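Local coordinates for protein poly-beta-hydroxybuterate polymerase (Cupriavidus necator, PDB 5T6O) that forms the catalytic domain of a class I polyhydroxybutyrate synthase, probably an acyltransferase that builds the polyester without a template, at residues T193-R198 with L202-V207; Y211-G214 with P219-L222. The protein carries 1 engineered substitution. All coordinates share one frame; numbering follows the deposited sequence.

Contact 1 (T193-R198 with L202-V207)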
ATOM      1  N   THR A 193     -11.826 -21.250   3.406  1.00 24.61           N
ATOM      2  CA  THR A 193     -11.246 -20.389   2.388  1.00 22.57           C
ATOM      3  C   THR A 193     -10.943 -19.001   2.935  1.00 20.36           C
ATOM      4  O   THR A 193      -9.820 -18.504   2.795  1.00 24.17           O
ATOM      5  CB  THR A 193     -12.200 -20.280   1.193  1.00 29.05           C
ATOM      6  OG1 THR A 193     -12.387 -21.577   0.617  1.00 26.52           O
ATOM      7  CG2 THR A 193     -11.637 -19.338   0.140  1.00 24.48           C
ATOM      8  N   PHE A 194     -11.933 -18.359   3.555  1.00 22.71           N
ATOM      9  CA  PHE A 194     -11.733 -16.967   3.942  1.00 27.31           C
ATOM     10  C   PHE A 194     -10.811 -16.824   5.138  1.00 31.66           C
ATOM     11  O   PHE A 194     -10.216 -15.755   5.308  1.00 28.89           O
ATOM     12  CB  PHE A 194     -13.086 -16.299   4.184  1.00 25.63           C
ATOM     13  CG  PHE A 194     -13.743 -15.875   2.905  1.00 28.10           C
ATOM     14  CD1 PHE A 194     -14.433 -16.791   2.131  1.00 31.64           C
ATOM     15  CD2 PHE A 194     -13.593 -14.580   2.431  1.00 32.32           C
ATOM     16  CE1 PHE A 194     -15.007 -16.407   0.929  1.00 31.17           C
ATOM     17  CE2 PHE A 194     -14.168 -14.185   1.228  1.00 33.45           C
ATOM     18  CZ  PHE A 194     -14.867 -15.102   0.474  1.00 29.26           C
ATOM     19  N   SER A 195     -10.627 -17.879   5.934  1.00 28.73           N
ATOM     20  CA  SER A 195      -9.660 -17.835   7.025  1.00 27.80           C
ATOM     21  C   SER A 195      -8.518 -18.838   6.836  1.00 29.03           C
ATOM     22  O   SER A 195      -7.912 -19.279   7.818  1.00 24.03           O
ATOM     23  CB  SER A 195     -10.360 -18.059   8.368  1.00 27.17           C
ATOM     24  OG  SER A 195     -11.332 -17.040   8.600  1.00 29.05           O
ATOM     25  N   PHE A 196      -8.192 -19.203   5.589  1.00 30.49           N
ATOM     26  CA  PHE A 196      -7.084 -20.137   5.394  1.00 31.60           C
ATOM     27  C   PHE A 196      -5.763 -19.588   5.928  1.00 30.82           C
ATOM     28  O   PHE A 196      -4.912 -20.358   6.390  1.00 31.17           O
ATOM     29  CB  PHE A 196      -6.900 -20.526   3.922  1.00 27.72           C
ATOM     30  CG  PHE A 196      -5.843 -21.582   3.739  1.00 27.07           C
ATOM     31  CD1 PHE A 196      -6.037 -22.852   4.253  1.00 28.17           C
ATOM     32  CD2 PHE A 196      -4.624 -21.280   3.152  1.00 35.36           C
ATOM     33  CE1 PHE A 196      -5.061 -23.831   4.130  1.00 30.48           C
ATOM     34  CE2 PHE A 196      -3.641 -22.249   3.028  1.00 30.75           C
ATOM     35  CZ  PHE A 196      -3.871 -23.532   3.514  1.00 30.24           C
ATOM     36  N   LEU A 197      -5.554 -18.278   5.876  1.00 28.56           N
ATOM     37  CA  LEU A 197      -4.363 -17.702   6.496  1.00 34.91           C
ATOM     38  C   LEU A 197      -4.709 -16.964   7.786  1.00 30.11           C
ATOM     39  O   LEU A 197      -4.071 -15.973   8.138  1.00 32.09           O
ATOM     40  CB  LEU A 197      -3.643 -16.772   5.517  1.00 38.05           C
ATOM     41  CG  LEU A 197      -3.217 -17.474   4.219  1.00 41.44           C
ATOM     42  CD1 LEU A 197      -2.617 -16.484   3.219  1.00 45.94           C
ATOM     43  CD2 LEU A 197      -2.260 -18.635   4.505  1.00 41.84           C
ATOM     44  N   ARG A 198      -5.744 -17.428   8.482  1.00 28.37           N
ATOM     45  CA  ARG A 198      -6.256 -16.752   9.660  1.00 27.56           C
ATOM     46  C   ARG A 198      -6.535 -17.817  10.713  1.00 26.63           C
ATOM     47  O   ARG A 198      -6.426 -19.020  10.416  1.00 26.84           O
ATOM     48  CB  ARG A 198      -7.523 -15.959   9.313  1.00 30.17           C
ATOM     49  CG  ARG A 198      -7.285 -14.750   8.415  1.00 34.09           C
ATOM     50  CD  ARG A 198      -6.374 -13.727   9.077  1.00 38.26           C
ATOM     51  NE  ARG A 198      -6.202 -12.565   8.208  1.00 44.65           N
ATOM     52  CZ  ARG A 198      -5.312 -11.598   8.402  1.00 56.70           C
ATOM     53  NH1 ARG A 198      -5.245 -10.588   7.544  1.00 63.79           N
ATOM     54  NH2 ARG A 198      -4.491 -11.638   9.443  1.00 48.43           N
ATOM     55  N   LEU A 202     -12.779 -22.173  17.638  1.00 27.00           N
ATOM     56  CA  LEU A 202     -14.201 -22.013  17.923  1.00 28.21           C
ATOM     57  C   LEU A 202     -14.561 -20.547  18.148  1.00 29.02           C
ATOM     58  O   LEU A 202     -15.643 -20.098  17.744  1.00 26.88           O
ATOM     59  CB  LEU A 202     -14.578 -22.863  19.141  1.00 34.13           C
ATOM     60  CG  LEU A 202     -16.026 -22.860  19.641  1.00 48.76           C
ATOM     61  CD1 LEU A 202     -16.341 -24.206  20.252  1.00 60.86           C
ATOM     62  CD2 LEU A 202     -16.247 -21.769  20.673  1.00 55.64           C
ATOM     63  N   VAL A 203     -13.677 -19.792  18.801  1.00 26.97           N
ATOM     64  CA  VAL A 203     -13.996 -18.413  19.169  1.00 29.42           C
ATOM     65  C   VAL A 203     -13.931 -17.505  17.945  1.00 30.83           C
ATOM     66  O   VAL A 203     -14.843 -16.702  17.700  1.00 26.88           O
ATOM     67  CB  VAL A 203     -13.056 -17.920  20.285  1.00 26.20           C
ATOM     68  CG1 VAL A 203     -13.231 -16.413  20.484  1.00 25.17           C
ATOM     69  CG2 VAL A 203     -13.308 -18.692  21.595  1.00 26.88           C
ATOM     70  N   TRP A 204     -12.844 -17.593  17.172  1.00 23.62           N
ATOM     71  CA  TRP A 204     -12.752 -16.819  15.934  1.00 24.75           C
ATOM     72  C   TRP A 204     -13.950 -17.088  15.029  1.00 27.61           C
ATOM     73  O   TRP A 204     -14.592 -16.157  14.523  1.00 25.89           O
ATOM     74  CB  TRP A 204     -11.446 -17.164  15.206  1.00 25.68           C
ATOM     75  CG  TRP A 204     -11.310 -16.603  13.798  1.00 24.48           C
ATOM     76  CD1 TRP A 204     -11.782 -17.144  12.636  1.00 23.42           C
ATOM     77  CD2 TRP A 204     -10.636 -15.397  13.431  1.00 23.41           C
ATOM     78  NE1 TRP A 204     -11.451 -16.345  11.568  1.00 24.38           N
ATOM     79  CE2 TRP A 204     -10.742 -15.267  12.031  1.00 26.40           C
ATOM     80  CE3 TRP A 204      -9.951 -14.417  14.151  1.00 30.49           C
ATOM     81  CZ2 TRP A 204     -10.178 -14.194  11.335  1.00 27.35           C
ATOM     82  CZ3 TRP A 204      -9.395 -13.348  13.459  1.00 33.09           C
ATOM     83  CH2 TRP A 204      -9.516 -13.246  12.066  1.00 30.19           C
ATOM     84  N   ASN A 205     -14.264 -18.368  14.812  1.00 22.54           N
ATOM     85  CA  ASN A 205     -15.361 -18.715  13.912  1.00 24.29           C
ATOM     86  C   ASN A 205     -16.685 -18.154  14.423  1.00 25.79           C
ATOM     87  O   ASN A 205     -17.469 -17.589  13.651  1.00 28.33           O
ATOM     88  CB  ASN A 205     -15.434 -20.234  13.757  1.00 23.01           C
ATOM     89  CG  ASN A 205     -14.265 -20.791  12.966  1.00 32.32           C
ATOM     90  OD1 ASN A 205     -13.545 -20.045  12.320  1.00 32.67           O
ATOM     91  ND2 ASN A 205     -14.086 -22.104  13.002  1.00 31.45           N
ATOM     92  N   TYR A 206     -16.919 -18.254  15.729  1.00 22.53           N
ATOM     93  CA  TYR A 206     -18.137 -17.718  16.345  1.00 29.10           C
ATOM     94  C   TYR A 206     -18.230 -16.199  16.176  1.00 34.25           C
ATOM     95  O   TYR A 206     -19.248 -15.667  15.706  1.00 27.59           O
ATOM     96  CB  TYR A 206     -18.125 -18.116  17.817  1.00 26.20           C
ATOM     97  CG  TYR A 206     -19.252 -17.697  18.733  1.00 29.22           C
ATOM     98  CD1 TYR A 206     -20.404 -18.471  18.853  1.00 31.81           C
ATOM     99  CD2 TYR A 206     -19.118 -16.598  19.570  1.00 25.89           C
ATOM    100  CE1 TYR A 206     -21.406 -18.130  19.756  1.00 26.31           C
ATOM    101  CE2 TYR A 206     -20.113 -16.249  20.489  1.00 25.72           C
ATOM    102  CZ  TYR A 206     -21.260 -17.022  20.563  1.00 32.25           C
ATOM    103  OH  TYR A 206     -22.252 -16.699  21.462  1.00 33.73           O
ATOM    104  N   VAL A 207     -17.164 -15.488  16.538  1.00 27.56           N
ATOM    105  CA  VAL A 207     -17.192 -14.028  16.515  1.00 27.08           C
ATOM    106  C   VAL A 207     -17.262 -13.502  15.085  1.00 25.72           C
ATOM    107  O   VAL A 207     -18.047 -12.595  14.784  1.00 29.57           O
ATOM    108  CB  VAL A 207     -15.970 -13.470  17.271  1.00 29.50           C
ATOM    109  CG1 VAL A 207     -15.823 -11.998  17.030  1.00 32.90           C
ATOM    110  CG2 VAL A 207     -16.133 -13.700  18.732  1.00 27.44           C
TER
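S195 and R198 face W204 where two overlapping type I beta turns, T193 to F196 and S195 to R198, lie beside the first turns of helix 202-215, with the S195 and N205 CA atoms 9.0 Å apart. This loop-to-helix join belongs to the alpha/beta hydrolase fold, in the excursion that follows strand 188-191. The second turn is closed by R198 N donating to S195 O at 2.9 Å, and the residues at its two ends are the ones that meet the indole. W204 reaches them because its CG lies anti to the backbone N (chi1 171°), and the ring leaves the helix toward the loop. R198 contributes carbon: its CB stands 3.8 Å from W204 CZ2, approaching the six-membered ring obliquely. Beyond CG the arginine chain bends, and its NH2 donates to L197 O of the second subunit, so the guanidinium end lies at the subunit interface while CB and CG lie beside the tryptophan. At the helix start D201 OD1 accepts from W204 N. W204 also packs against P199 and against L241 of the second subunit, in keeping with its burial. Within that enclosure the indole N-H has a defined acceptor: W204 NE1 donates to S195 OG at 3.1 Å, with an N-H...O angle of 156° and the oxygen 15° out of the ring plane.

Contact 2 (Y211-G214 with P219-L222)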
ATOM      1  N   TYR A 211     -20.417 -11.542  13.509  1.00 24.56           N
ATOM      2  CA  TYR A 211     -20.181 -10.158  13.105  1.00 28.52           C
ATOM      3  C   TYR A 211     -20.607  -9.924  11.657  1.00 27.71           C
ATOM      4  O   TYR A 211     -21.289  -8.936  11.351  1.00 32.36           O
ATOM      5  CB  TYR A 211     -18.709  -9.791  13.277  1.00 25.24           C
ATOM      6  CG  TYR A 211     -18.422  -8.422  12.689  1.00 25.04           C
ATOM      7  CD1 TYR A 211     -18.739  -7.268  13.393  1.00 35.59           C
ATOM      8  CD2 TYR A 211     -17.881  -8.292  11.416  1.00 32.34           C
ATOM      9  CE1 TYR A 211     -18.508  -6.014  12.855  1.00 40.93           C
ATOM     10  CE2 TYR A 211     -17.649  -7.027  10.861  1.00 40.85           C
ATOM     11  CZ  TYR A 211     -17.967  -5.902  11.593  1.00 44.72           C
ATOM     12  OH  TYR A 211     -17.739  -4.653  11.067  1.00 56.50           O
ATOM     13  N   LEU A 212     -20.194 -10.809  10.751  1.00 27.24           N
ATOM     14  CA  LEU A 212     -20.487 -10.606   9.334  1.00 27.28           C
ATOM     15  C   LEU A 212     -21.987 -10.640   9.077  1.00 32.70           C
ATOM     16  O   LEU A 212     -22.507  -9.848   8.281  1.00 31.51           O
ATOM     17  CB  LEU A 212     -19.788 -11.674   8.495  1.00 29.43           C
ATOM     18  CG  LEU A 212     -18.266 -11.596   8.517  1.00 24.63           C
ATOM     19  CD1 LEU A 212     -17.683 -12.753   7.737  1.00 29.48           C
ATOM     20  CD2 LEU A 212     -17.818 -10.238   7.953  1.00 24.16           C
ATOM     21  N   LYS A 213     -22.694 -11.555   9.742  1.00 29.10           N
ATOM     22  CA  LYS A 213     -24.129 -11.695   9.506  1.00 30.83           C
ATOM     23  C   LYS A 213     -24.902 -10.473   9.970  1.00 32.51           C
ATOM     24  O   LYS A 213     -25.930 -10.136   9.377  1.00 38.14           O
ATOM     25  CB  LYS A 213     -24.652 -12.954  10.188  1.00 31.25           C
ATOM     26  CG  LYS A 213     -24.122 -14.200   9.527  1.00 34.71           C
ATOM     27  CD  LYS A 213     -24.843 -15.457   9.975  1.00 41.93           C
ATOM     28  CE  LYS A 213     -24.335 -16.644   9.173  1.00 44.27           C
ATOM     29  NZ  LYS A 213     -25.200 -17.839   9.305  1.00 54.55           N
ATOM     30  N   GLY A 214     -24.428  -9.784  11.001  1.00 31.85           N
ATOM     31  CA  GLY A 214     -25.190  -8.673  11.533  1.00 40.60           C
ATOM     32  C   GLY A 214     -24.729  -7.296  11.089  1.00 43.65           C
ATOM     33  O   GLY A 214     -25.426  -6.303  11.319  1.00 41.12           O
ATOM     34  N   PRO A 219     -23.053 -12.585   1.807  1.00 25.97           N
ATOM     35  CA  PRO A 219     -24.263 -13.399   1.622  1.00 28.64           C
ATOM     36  C   PRO A 219     -24.236 -14.658   2.473  1.00 30.16           C
ATOM     37  O   PRO A 219     -23.183 -15.245   2.726  1.00 27.00           O
ATOM     38  CB  PRO A 219     -24.233 -13.748   0.125  1.00 31.06           C
ATOM     39  CG  PRO A 219     -23.297 -12.773  -0.491  1.00 28.20           C
ATOM     40  CD  PRO A 219     -22.264 -12.498   0.568  1.00 27.65           C
ATOM     41  N   PHE A 220     -25.426 -15.100   2.877  1.00 24.43           N
ATOM     42  CA  PHE A 220     -25.512 -16.249   3.775  1.00 29.12           C
ATOM     43  C   PHE A 220     -25.108 -17.554   3.089  1.00 28.79           C
ATOM     44  O   PHE A 220     -24.570 -18.456   3.748  1.00 26.39           O
ATOM     45  CB  PHE A 220     -26.926 -16.352   4.359  1.00 34.43           C
ATOM     46  CG  PHE A 220     -27.191 -15.375   5.495  1.00 40.56           C
ATOM     47  CD1 PHE A 220     -26.542 -14.148   5.546  1.00 45.44           C
ATOM     48  CD2 PHE A 220     -28.057 -15.698   6.517  1.00 43.83           C
ATOM     49  CE1 PHE A 220     -26.774 -13.253   6.579  1.00 41.74           C
ATOM     50  CE2 PHE A 220     -28.291 -14.808   7.556  1.00 48.22           C
ATOM     51  CZ  PHE A 220     -27.644 -13.584   7.586  1.00 39.63           C
ATOM     52  N   ASP A 221     -25.337 -17.692   1.781  1.00 28.70           N
ATOM     53  CA  ASP A 221     -24.921 -18.952   1.170  1.00 29.55           C
ATOM     54  C   ASP A 221     -23.405 -19.029   1.053  1.00 29.54           C
ATOM     55  O   ASP A 221     -22.830 -20.119   1.189  1.00 25.17           O
ATOM     56  CB  ASP A 221     -25.612 -19.184  -0.185  1.00 32.47           C
ATOM     57  CG  ASP A 221     -25.418 -18.048  -1.186  1.00 32.80           C
ATOM     58  OD1 ASP A 221     -24.682 -17.080  -0.917  1.00 30.93           O
ATOM     59  OD2 ASP A 221     -26.011 -18.143  -2.284  1.00 31.82           O
ATOM     60  N   LEU A 222     -22.735 -17.891   0.849  1.00 25.26           N
ATOM     61  CA  LEU A 222     -21.279 -17.878   0.940  1.00 26.07           C
ATOM     62  C   LEU A 222     -20.825 -18.299   2.330  1.00 27.82           C
ATOM     63  O   LEU A 222     -19.912 -19.116   2.473  1.00 25.86           O
ATOM     64  CB  LEU A 222     -20.731 -16.490   0.587  1.00 24.70           C
ATOM     65  CG  LEU A 222     -19.213 -16.281   0.527  1.00 24.96           C
ATOM     66  CD1 LEU A 222     -18.923 -15.048  -0.317  1.00 28.37           C
ATOM     67  CD2 LEU A 222     -18.620 -16.081   1.906  1.00 29.01           C
TER
HETATM   68  O   HOH W   1     -25.122 -18.885   6.433  1.00 40.85           O
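K213, near the end of helix 202-215, meets F220, the first residue of helix 220-227, in a surface contact between consecutive helices, with their CA atoms 7.4 Å apart. The short turn between these helices lies within the alpha/beta hydrolase domain.

The nonpolar part is a lysine chain running obliquely past the CZ-CE1 side of a ring and onto one face. K213 CB lies 4.0 Å from F220 CZ, and K213 CG is 4.1 Å from F220 CE1. Further along, K213 CD sits over one face, 4.1 Å above the F220 ring plane and displaced toward the rim. The torsions account for this path: CG stands beside the backbone N (chi1 -68°), and the chain is extended from there to the amine. L223, the residue after L222, also touches K213, and it packs on L212 as well.

The electrostatic part is a cation-pi interaction. K213 NZ is 4.9 Å from the centroid of the F220 ring and 24° off its normal, which places the ammonium over the face.

The water-mediated part joins the same two residues. K213 NZ donates to a water at 3.1 Å, and that water donates to F220 O at 2.8 Å, so the amine reaches both the ring and, through the water, the backbone carbonyl of one residue. A long, weak ion pair with D209 OD2 adds a negative charge nearby.

Aromatic face, water and distant carboxylate would each tend to stabilise the protonated amine, so this exposed bridge probably combines nonpolar contact with modest electrostatic attraction.

In the fold
Running from the N terminus, the chain leaves strand 188-191, passes through the turns of 193-198 and enters helix 202-215, where contact 1 closes a short loop across three intervening residues. Along the same helix it reaches 211-214, and contact 2 then closes the link to helix 220-227 across four residues. The contacts therefore follow in series, neither nested nor crossed, their centres 13 Å apart. They also touch directly: F194 CE1 of contact 1 packs 3.8 Å from L222 CD2 of contact 2, so helix 220-227 returns to the loop before helix 202-215. Both border the second subunit, where F161 meets F194 and L212.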